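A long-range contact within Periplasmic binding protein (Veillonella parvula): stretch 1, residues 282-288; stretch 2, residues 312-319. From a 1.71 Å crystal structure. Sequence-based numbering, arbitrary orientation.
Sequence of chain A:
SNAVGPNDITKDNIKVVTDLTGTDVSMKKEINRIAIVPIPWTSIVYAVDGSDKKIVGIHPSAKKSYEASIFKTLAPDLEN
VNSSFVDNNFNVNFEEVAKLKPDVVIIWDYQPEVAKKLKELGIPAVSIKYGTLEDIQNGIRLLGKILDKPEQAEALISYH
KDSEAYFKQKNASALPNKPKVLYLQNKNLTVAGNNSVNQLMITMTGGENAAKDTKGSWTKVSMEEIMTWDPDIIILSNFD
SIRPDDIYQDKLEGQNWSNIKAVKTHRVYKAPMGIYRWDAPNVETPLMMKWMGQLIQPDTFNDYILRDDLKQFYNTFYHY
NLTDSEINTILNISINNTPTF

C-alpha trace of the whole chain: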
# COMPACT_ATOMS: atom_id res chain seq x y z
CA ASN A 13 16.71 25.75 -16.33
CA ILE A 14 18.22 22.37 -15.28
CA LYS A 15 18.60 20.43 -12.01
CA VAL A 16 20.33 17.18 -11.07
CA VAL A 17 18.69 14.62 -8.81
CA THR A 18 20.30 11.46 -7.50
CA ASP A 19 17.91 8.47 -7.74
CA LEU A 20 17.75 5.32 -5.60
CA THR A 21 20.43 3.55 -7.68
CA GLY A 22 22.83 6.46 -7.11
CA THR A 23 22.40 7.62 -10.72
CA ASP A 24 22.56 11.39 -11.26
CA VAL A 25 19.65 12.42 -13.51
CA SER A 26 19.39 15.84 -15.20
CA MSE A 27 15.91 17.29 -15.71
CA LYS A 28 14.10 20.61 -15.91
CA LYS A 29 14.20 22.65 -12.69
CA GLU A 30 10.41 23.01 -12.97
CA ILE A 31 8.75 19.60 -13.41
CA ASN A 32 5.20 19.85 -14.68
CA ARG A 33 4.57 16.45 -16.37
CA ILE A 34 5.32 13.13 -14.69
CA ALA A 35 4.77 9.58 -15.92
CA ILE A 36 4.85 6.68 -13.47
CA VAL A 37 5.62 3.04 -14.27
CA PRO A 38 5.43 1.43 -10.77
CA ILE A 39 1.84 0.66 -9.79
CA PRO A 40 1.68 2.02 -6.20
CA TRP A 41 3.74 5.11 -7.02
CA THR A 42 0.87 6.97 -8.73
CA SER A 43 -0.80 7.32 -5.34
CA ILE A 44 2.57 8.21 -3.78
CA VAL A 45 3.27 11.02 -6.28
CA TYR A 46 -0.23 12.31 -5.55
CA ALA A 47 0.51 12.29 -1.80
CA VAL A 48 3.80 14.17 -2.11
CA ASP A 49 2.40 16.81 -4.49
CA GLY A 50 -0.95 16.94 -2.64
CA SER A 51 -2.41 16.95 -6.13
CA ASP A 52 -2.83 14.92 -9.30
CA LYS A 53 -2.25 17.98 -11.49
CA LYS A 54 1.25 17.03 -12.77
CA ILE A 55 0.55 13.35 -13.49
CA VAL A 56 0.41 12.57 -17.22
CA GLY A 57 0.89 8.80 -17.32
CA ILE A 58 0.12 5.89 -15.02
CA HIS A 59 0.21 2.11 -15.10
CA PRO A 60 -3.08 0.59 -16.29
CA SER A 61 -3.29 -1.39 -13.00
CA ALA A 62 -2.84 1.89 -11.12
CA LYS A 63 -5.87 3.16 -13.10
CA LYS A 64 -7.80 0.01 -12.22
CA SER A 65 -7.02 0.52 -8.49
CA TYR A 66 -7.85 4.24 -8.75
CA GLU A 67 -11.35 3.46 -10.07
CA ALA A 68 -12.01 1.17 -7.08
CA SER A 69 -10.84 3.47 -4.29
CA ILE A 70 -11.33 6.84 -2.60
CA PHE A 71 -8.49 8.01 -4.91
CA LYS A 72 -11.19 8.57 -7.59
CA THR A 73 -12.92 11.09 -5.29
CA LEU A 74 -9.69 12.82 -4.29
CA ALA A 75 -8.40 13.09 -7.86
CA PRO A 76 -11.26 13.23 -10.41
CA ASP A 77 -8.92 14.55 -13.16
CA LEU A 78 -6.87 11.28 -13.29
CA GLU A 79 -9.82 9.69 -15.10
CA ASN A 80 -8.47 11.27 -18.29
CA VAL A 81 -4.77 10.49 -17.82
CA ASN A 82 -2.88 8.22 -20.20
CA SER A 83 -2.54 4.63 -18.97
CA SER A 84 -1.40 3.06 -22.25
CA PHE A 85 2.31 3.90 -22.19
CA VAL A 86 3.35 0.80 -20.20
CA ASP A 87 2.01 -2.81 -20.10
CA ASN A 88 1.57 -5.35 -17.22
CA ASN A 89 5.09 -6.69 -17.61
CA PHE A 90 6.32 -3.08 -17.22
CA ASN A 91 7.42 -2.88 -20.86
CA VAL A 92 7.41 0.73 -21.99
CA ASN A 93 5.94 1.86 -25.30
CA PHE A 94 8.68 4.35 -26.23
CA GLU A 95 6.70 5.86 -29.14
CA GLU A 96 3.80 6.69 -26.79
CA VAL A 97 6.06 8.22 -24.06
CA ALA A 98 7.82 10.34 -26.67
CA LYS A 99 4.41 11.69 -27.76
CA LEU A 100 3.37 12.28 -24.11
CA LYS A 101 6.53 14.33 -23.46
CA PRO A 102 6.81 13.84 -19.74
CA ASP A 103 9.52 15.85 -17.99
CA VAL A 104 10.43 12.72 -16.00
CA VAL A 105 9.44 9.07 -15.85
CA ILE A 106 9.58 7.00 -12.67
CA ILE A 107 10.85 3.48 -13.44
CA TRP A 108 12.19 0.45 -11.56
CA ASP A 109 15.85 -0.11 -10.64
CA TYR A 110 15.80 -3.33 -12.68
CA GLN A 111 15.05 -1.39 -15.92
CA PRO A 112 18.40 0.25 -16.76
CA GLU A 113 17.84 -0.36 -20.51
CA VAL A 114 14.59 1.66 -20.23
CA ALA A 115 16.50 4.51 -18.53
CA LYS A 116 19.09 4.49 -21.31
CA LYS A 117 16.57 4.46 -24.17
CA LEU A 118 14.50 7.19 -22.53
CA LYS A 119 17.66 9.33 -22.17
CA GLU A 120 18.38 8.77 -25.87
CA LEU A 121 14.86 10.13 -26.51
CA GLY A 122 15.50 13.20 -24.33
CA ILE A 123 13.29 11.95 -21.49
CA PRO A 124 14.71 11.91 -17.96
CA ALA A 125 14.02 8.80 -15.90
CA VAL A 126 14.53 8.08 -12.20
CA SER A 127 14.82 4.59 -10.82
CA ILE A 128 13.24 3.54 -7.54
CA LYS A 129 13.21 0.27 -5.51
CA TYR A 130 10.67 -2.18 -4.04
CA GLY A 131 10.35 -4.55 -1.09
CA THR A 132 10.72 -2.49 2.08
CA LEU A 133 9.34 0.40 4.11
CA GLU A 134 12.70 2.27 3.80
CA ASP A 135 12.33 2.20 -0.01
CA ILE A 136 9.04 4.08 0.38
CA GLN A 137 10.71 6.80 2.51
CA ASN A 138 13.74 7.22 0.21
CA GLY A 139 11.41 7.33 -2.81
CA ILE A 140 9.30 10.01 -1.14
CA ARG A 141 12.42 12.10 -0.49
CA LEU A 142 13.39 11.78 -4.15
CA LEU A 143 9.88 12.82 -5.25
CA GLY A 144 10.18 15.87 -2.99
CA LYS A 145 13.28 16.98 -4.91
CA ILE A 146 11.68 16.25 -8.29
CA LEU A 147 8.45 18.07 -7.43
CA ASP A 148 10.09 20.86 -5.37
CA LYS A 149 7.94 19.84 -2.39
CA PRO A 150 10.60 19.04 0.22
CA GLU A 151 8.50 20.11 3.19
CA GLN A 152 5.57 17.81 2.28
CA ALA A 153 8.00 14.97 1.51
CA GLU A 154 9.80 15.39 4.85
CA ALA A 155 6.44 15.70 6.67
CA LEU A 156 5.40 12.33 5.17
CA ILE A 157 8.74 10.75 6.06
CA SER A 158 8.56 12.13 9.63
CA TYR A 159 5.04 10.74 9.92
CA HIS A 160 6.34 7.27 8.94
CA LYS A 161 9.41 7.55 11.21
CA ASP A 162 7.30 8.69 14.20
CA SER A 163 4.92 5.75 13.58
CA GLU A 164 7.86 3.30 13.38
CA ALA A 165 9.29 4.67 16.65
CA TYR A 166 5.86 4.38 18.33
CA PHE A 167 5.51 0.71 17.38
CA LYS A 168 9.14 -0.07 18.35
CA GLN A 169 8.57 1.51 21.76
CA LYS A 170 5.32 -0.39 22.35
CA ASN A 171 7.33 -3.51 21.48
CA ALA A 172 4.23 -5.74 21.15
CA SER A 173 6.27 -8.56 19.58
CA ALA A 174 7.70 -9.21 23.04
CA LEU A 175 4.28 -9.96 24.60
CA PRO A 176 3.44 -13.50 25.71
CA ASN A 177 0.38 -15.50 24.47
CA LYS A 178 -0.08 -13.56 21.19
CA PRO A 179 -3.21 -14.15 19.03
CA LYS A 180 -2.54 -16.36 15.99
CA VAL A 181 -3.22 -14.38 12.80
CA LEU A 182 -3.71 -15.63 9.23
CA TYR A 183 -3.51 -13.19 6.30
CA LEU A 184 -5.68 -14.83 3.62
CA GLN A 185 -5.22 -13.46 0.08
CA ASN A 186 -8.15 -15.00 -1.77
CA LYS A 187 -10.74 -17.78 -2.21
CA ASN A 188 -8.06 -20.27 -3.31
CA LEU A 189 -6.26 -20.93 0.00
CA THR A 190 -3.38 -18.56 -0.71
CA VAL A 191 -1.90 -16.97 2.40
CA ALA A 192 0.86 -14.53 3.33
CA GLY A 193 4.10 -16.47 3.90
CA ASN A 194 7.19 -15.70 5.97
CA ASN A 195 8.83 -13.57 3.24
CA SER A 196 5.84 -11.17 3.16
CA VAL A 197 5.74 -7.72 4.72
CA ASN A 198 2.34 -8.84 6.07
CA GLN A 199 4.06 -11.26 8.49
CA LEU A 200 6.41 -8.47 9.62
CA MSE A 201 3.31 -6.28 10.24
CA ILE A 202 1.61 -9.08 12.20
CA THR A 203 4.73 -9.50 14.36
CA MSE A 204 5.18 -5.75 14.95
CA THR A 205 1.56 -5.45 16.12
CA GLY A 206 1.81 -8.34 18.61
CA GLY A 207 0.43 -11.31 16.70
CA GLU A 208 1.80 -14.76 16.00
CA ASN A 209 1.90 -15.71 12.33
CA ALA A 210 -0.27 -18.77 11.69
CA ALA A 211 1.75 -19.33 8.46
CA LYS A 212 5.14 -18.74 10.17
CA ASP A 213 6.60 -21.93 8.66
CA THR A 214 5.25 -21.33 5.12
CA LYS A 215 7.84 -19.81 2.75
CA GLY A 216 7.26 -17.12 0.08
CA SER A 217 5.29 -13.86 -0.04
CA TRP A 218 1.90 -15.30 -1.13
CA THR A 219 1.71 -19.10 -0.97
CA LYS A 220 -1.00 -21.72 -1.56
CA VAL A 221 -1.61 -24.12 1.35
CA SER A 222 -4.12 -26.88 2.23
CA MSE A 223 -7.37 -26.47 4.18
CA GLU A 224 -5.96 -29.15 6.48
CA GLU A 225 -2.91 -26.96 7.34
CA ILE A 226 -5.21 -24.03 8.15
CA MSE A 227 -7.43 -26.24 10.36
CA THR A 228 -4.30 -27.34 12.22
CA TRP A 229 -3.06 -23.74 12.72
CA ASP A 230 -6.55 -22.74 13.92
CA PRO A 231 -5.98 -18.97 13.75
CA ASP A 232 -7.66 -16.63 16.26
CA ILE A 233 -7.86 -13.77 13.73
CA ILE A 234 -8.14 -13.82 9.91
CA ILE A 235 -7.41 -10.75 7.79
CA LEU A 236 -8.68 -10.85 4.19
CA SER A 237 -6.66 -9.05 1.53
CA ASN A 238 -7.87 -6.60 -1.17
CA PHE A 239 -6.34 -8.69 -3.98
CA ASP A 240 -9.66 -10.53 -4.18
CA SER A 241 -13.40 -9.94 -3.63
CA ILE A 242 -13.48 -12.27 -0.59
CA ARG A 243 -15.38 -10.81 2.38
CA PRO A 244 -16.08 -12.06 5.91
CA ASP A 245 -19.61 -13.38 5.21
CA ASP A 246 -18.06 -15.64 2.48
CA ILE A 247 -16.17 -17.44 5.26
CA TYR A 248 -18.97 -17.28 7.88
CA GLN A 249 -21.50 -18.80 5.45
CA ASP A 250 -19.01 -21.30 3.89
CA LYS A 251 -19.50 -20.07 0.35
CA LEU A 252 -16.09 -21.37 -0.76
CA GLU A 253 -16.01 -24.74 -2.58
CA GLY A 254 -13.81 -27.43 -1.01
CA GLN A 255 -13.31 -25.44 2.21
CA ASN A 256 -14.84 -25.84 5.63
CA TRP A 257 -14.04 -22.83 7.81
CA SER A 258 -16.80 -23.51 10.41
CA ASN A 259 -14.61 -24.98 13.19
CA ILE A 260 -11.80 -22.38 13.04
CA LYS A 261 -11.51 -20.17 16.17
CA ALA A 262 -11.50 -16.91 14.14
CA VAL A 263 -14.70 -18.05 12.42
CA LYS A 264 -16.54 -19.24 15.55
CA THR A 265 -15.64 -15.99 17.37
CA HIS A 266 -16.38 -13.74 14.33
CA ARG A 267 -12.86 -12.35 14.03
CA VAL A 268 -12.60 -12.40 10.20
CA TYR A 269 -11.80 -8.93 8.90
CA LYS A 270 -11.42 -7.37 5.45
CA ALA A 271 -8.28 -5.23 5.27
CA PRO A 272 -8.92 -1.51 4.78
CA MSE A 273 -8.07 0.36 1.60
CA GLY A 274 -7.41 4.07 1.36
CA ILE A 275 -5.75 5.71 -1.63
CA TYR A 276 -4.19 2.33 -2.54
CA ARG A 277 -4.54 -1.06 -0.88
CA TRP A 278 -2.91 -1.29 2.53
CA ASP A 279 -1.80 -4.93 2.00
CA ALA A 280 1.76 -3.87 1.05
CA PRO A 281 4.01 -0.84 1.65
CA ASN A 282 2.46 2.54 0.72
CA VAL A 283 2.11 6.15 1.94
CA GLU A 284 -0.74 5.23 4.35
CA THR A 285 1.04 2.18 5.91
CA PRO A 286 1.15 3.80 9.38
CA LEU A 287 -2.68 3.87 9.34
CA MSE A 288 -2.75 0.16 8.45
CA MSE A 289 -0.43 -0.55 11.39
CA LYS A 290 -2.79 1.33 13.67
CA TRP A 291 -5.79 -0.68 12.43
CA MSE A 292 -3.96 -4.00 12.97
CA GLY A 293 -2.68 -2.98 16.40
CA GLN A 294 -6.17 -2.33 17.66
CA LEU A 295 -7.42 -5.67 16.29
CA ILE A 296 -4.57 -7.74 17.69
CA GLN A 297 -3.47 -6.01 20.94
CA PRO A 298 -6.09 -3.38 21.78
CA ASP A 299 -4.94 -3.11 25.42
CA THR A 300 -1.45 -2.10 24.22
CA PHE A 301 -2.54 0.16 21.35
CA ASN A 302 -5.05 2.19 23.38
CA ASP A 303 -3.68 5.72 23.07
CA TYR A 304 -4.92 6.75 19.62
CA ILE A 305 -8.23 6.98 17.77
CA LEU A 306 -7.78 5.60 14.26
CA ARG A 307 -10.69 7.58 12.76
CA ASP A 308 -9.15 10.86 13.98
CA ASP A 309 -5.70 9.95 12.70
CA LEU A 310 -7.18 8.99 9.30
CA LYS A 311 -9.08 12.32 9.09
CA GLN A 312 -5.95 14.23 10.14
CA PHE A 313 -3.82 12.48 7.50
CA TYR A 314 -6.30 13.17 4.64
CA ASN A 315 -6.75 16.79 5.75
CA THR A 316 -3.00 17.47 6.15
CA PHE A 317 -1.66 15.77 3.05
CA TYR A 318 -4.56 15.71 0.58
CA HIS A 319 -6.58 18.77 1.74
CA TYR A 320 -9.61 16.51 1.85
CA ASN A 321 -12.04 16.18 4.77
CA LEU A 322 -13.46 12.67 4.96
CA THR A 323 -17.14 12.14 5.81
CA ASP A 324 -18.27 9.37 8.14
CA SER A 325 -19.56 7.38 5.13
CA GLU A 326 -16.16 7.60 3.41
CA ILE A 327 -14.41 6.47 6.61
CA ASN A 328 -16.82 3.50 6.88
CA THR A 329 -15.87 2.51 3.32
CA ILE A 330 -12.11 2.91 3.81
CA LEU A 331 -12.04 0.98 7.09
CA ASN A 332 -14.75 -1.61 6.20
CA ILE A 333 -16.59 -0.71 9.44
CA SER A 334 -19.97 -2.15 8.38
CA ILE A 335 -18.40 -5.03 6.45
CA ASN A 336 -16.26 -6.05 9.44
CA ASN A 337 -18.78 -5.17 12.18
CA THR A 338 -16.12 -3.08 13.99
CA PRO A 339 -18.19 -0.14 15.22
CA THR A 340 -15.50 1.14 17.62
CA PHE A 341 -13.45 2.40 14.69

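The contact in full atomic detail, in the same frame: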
# COMPACT_ATOMS: atom_id res chain seq x y z
N ASN A 282 3.06 1.36 1.37
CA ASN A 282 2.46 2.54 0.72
C ASN A 282 2.49 3.76 1.67
O ASN A 282 2.93 3.67 2.81
CB ASN A 282 1.02 2.22 0.29
CG ASN A 282 0.06 2.19 1.45
OD1 ASN A 282 -0.59 3.19 1.73
ND2 ASN A 282 -0.02 1.04 2.14
N VAL A 283 2.00 4.90 1.20
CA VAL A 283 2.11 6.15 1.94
C VAL A 283 1.24 6.15 3.23
O VAL A 283 1.54 6.81 4.23
CB VAL A 283 1.81 7.35 1.00
CG1 VAL A 283 0.32 7.66 0.93
CG2 VAL A 283 2.60 8.56 1.41
N GLU A 284 0.19 5.35 3.22
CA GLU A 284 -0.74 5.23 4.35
C GLU A 284 -0.44 4.02 5.28
O GLU A 284 -1.21 3.72 6.19
CB GLU A 284 -2.16 5.17 3.81
CG GLU A 284 -2.53 6.44 3.04
CD GLU A 284 -3.86 6.38 2.32
OE1 GLU A 284 -4.38 5.28 2.07
OE2 GLU A 284 -4.35 7.45 1.94
N THR A 285 0.68 3.34 5.07
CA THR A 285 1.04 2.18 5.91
C THR A 285 0.93 2.42 7.43
O THR A 285 0.44 1.53 8.14
CB THR A 285 2.42 1.61 5.55
OG1 THR A 285 2.37 1.07 4.23
CG2 THR A 285 2.85 0.51 6.52
N PRO A 286 1.34 3.59 7.93
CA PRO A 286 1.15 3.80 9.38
C PRO A 286 -0.30 3.67 9.86
O PRO A 286 -0.54 3.28 11.01
CB PRO A 286 1.67 5.23 9.59
CG PRO A 286 2.68 5.40 8.54
CD PRO A 286 2.15 4.67 7.33
N LEU A 287 -1.26 4.01 9.00
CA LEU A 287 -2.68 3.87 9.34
C LEU A 287 -3.09 2.39 9.36
O LEU A 287 -3.86 1.95 10.23
CB LEU A 287 -3.55 4.67 8.37
CG LEU A 287 -3.28 6.17 8.42
CD1 LEU A 287 -3.87 6.85 7.21
CD2 LEU A 287 -3.81 6.82 9.71
N MSE A 288 -2.54 1.60 8.44
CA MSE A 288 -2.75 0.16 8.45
C MSE A 288 -2.21 -0.46 9.72
O MSE A 288 -2.84 -1.32 10.30
CB MSE A 288 -2.09 -0.45 7.22
CG MSE A 288 -2.11 -1.97 7.24
SE MSE A 288 -3.94 -2.70 7.33
CE MSE A 288 -3.58 -4.38 6.37
N GLN A 312 -7.09 13.31 10.07
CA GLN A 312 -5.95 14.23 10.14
C GLN A 312 -5.02 14.04 8.94
O GLN A 312 -4.61 15.04 8.34
CB GLN A 312 -5.18 14.04 11.44
CG GLN A 312 -3.96 14.94 11.58
CD GLN A 312 -3.12 14.56 12.79
OE1 GLN A 312 -2.42 13.54 12.80
NE2 GLN A 312 -3.17 15.39 13.81
N PHE A 313 -4.71 12.79 8.62
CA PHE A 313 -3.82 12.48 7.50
C PHE A 313 -4.39 13.02 6.17
O PHE A 313 -3.69 13.72 5.43
CB PHE A 313 -3.58 10.98 7.42
CG PHE A 313 -2.50 10.58 6.44
CD1 PHE A 313 -2.78 10.46 5.08
CD2 PHE A 313 -1.21 10.33 6.88
CE1 PHE A 313 -1.79 10.07 4.19
CE2 PHE A 313 -0.22 9.97 5.99
CZ PHE A 313 -0.51 9.85 4.64
N TYR A 314 -5.66 12.73 5.89
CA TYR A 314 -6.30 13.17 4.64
C TYR A 314 -6.38 14.69 4.58
O TYR A 314 -6.14 15.30 3.55
CB TYR A 314 -7.69 12.51 4.46
CG TYR A 314 -7.58 11.13 3.82
CD1 TYR A 314 -6.77 10.14 4.38
CD2 TYR A 314 -8.27 10.83 2.66
CE1 TYR A 314 -6.61 8.92 3.77
CE2 TYR A 314 -8.11 9.60 2.03
CZ TYR A 314 -7.29 8.64 2.59
OH TYR A 314 -7.11 7.43 1.96
N ASN A 315 -6.71 15.33 5.71
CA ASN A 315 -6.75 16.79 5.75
C ASN A 315 -5.37 17.42 5.52
O ASN A 315 -5.22 18.37 4.73
CB ASN A 315 -7.32 17.28 7.10
CG ASN A 315 -7.22 18.79 7.24
OD1 ASN A 315 -6.25 19.31 7.79
ND2 ASN A 315 -8.19 19.49 6.68
N THR A 316 -4.35 16.87 6.18
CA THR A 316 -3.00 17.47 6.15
C THR A 316 -2.35 17.30 4.78
O THR A 316 -1.82 18.27 4.20
CB THR A 316 -2.11 16.83 7.24
OG1 THR A 316 -2.64 17.16 8.52
CG2 THR A 316 -0.66 17.32 7.16
N PHE A 317 -2.41 16.10 4.25
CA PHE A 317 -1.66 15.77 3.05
C PHE A 317 -2.44 15.90 1.75
O PHE A 317 -1.86 16.25 0.70
CB PHE A 317 -1.02 14.38 3.21
CG PHE A 317 -0.01 14.33 4.32
CD1 PHE A 317 1.16 15.09 4.26
CD2 PHE A 317 -0.23 13.54 5.44
CE1 PHE A 317 2.08 15.06 5.29
CE2 PHE A 317 0.70 13.50 6.46
CZ PHE A 317 1.86 14.25 6.39
N TYR A 318 -3.75 15.68 1.79
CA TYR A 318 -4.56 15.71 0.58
C TYR A 318 -5.54 16.90 0.54
O TYR A 318 -6.22 17.10 -0.46
CB TYR A 318 -5.38 14.43 0.43
CG TYR A 318 -4.67 13.11 0.60
CD1 TYR A 318 -3.34 12.94 0.25
CD2 TYR A 318 -5.36 12.00 1.06
CE1 TYR A 318 -2.71 11.71 0.39
CE2 TYR A 318 -4.74 10.78 1.20
CZ TYR A 318 -3.42 10.63 0.84
OH TYR A 318 -2.80 9.41 0.98
N HIS A 319 -5.63 17.67 1.63
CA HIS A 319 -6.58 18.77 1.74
C HIS A 319 -7.98 18.28 1.47
O HIS A 319 -8.74 18.91 0.73
CB HIS A 319 -6.24 19.95 0.81
CG HIS A 319 -4.86 20.46 1.03
ND1 HIS A 319 -4.49 21.13 2.17
CD2 HIS A 319 -3.73 20.32 0.29
CE1 HIS A 319 -3.20 21.42 2.12
NE2 HIS A 319 -2.72 20.92 0.99

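The polar centre of this contact is a single carboxylate oxygen. Glu 284 OE2 accepts a hydrogen bond from Tyr 318 OH at 2.7 Å and a weak one from Tyr 314 OH at 2.8 Å, so the two tyrosines, four positions apart in sequence, converge on the same acceptor. Although the CA-to-CB bond of Glu 284 points sideways, chi1 of -61° (m) and chi2 of 172° (t) extend the chain until its carboxylate reaches both hydroxyls. The other oxygen, OE1, is hydrogen-bonded elsewhere in the structure.

The backbone around Glu 284 is held locally. Glu 284 N donates to Asn 282 OD1 at 2.7 Å, with an N-H...acceptor angle of 146°, within a type I turn closed by Thr 285 N to Asn 282 O at 3.2 Å. Glu 284 is also the N-cap residue, and its O accepts from Leu 287 N at 2.8 Å as the helix begins.

Apolar packing gathers around Phe 313, whose CA-to-CB bond points toward stretch 1. Leu 287 CD1 lies over one face of the ring, 4.0 Å from Phe 313 CG, while Glu 284 CG approaches Phe 313 CE1 obliquely at 3.9 Å. Val 283 CG1 contacts Phe 313 CZ more loosely, at 4.4 Å, and lies 3.6 Å from Tyr 318 OH, bringing the packing up to the polar cluster.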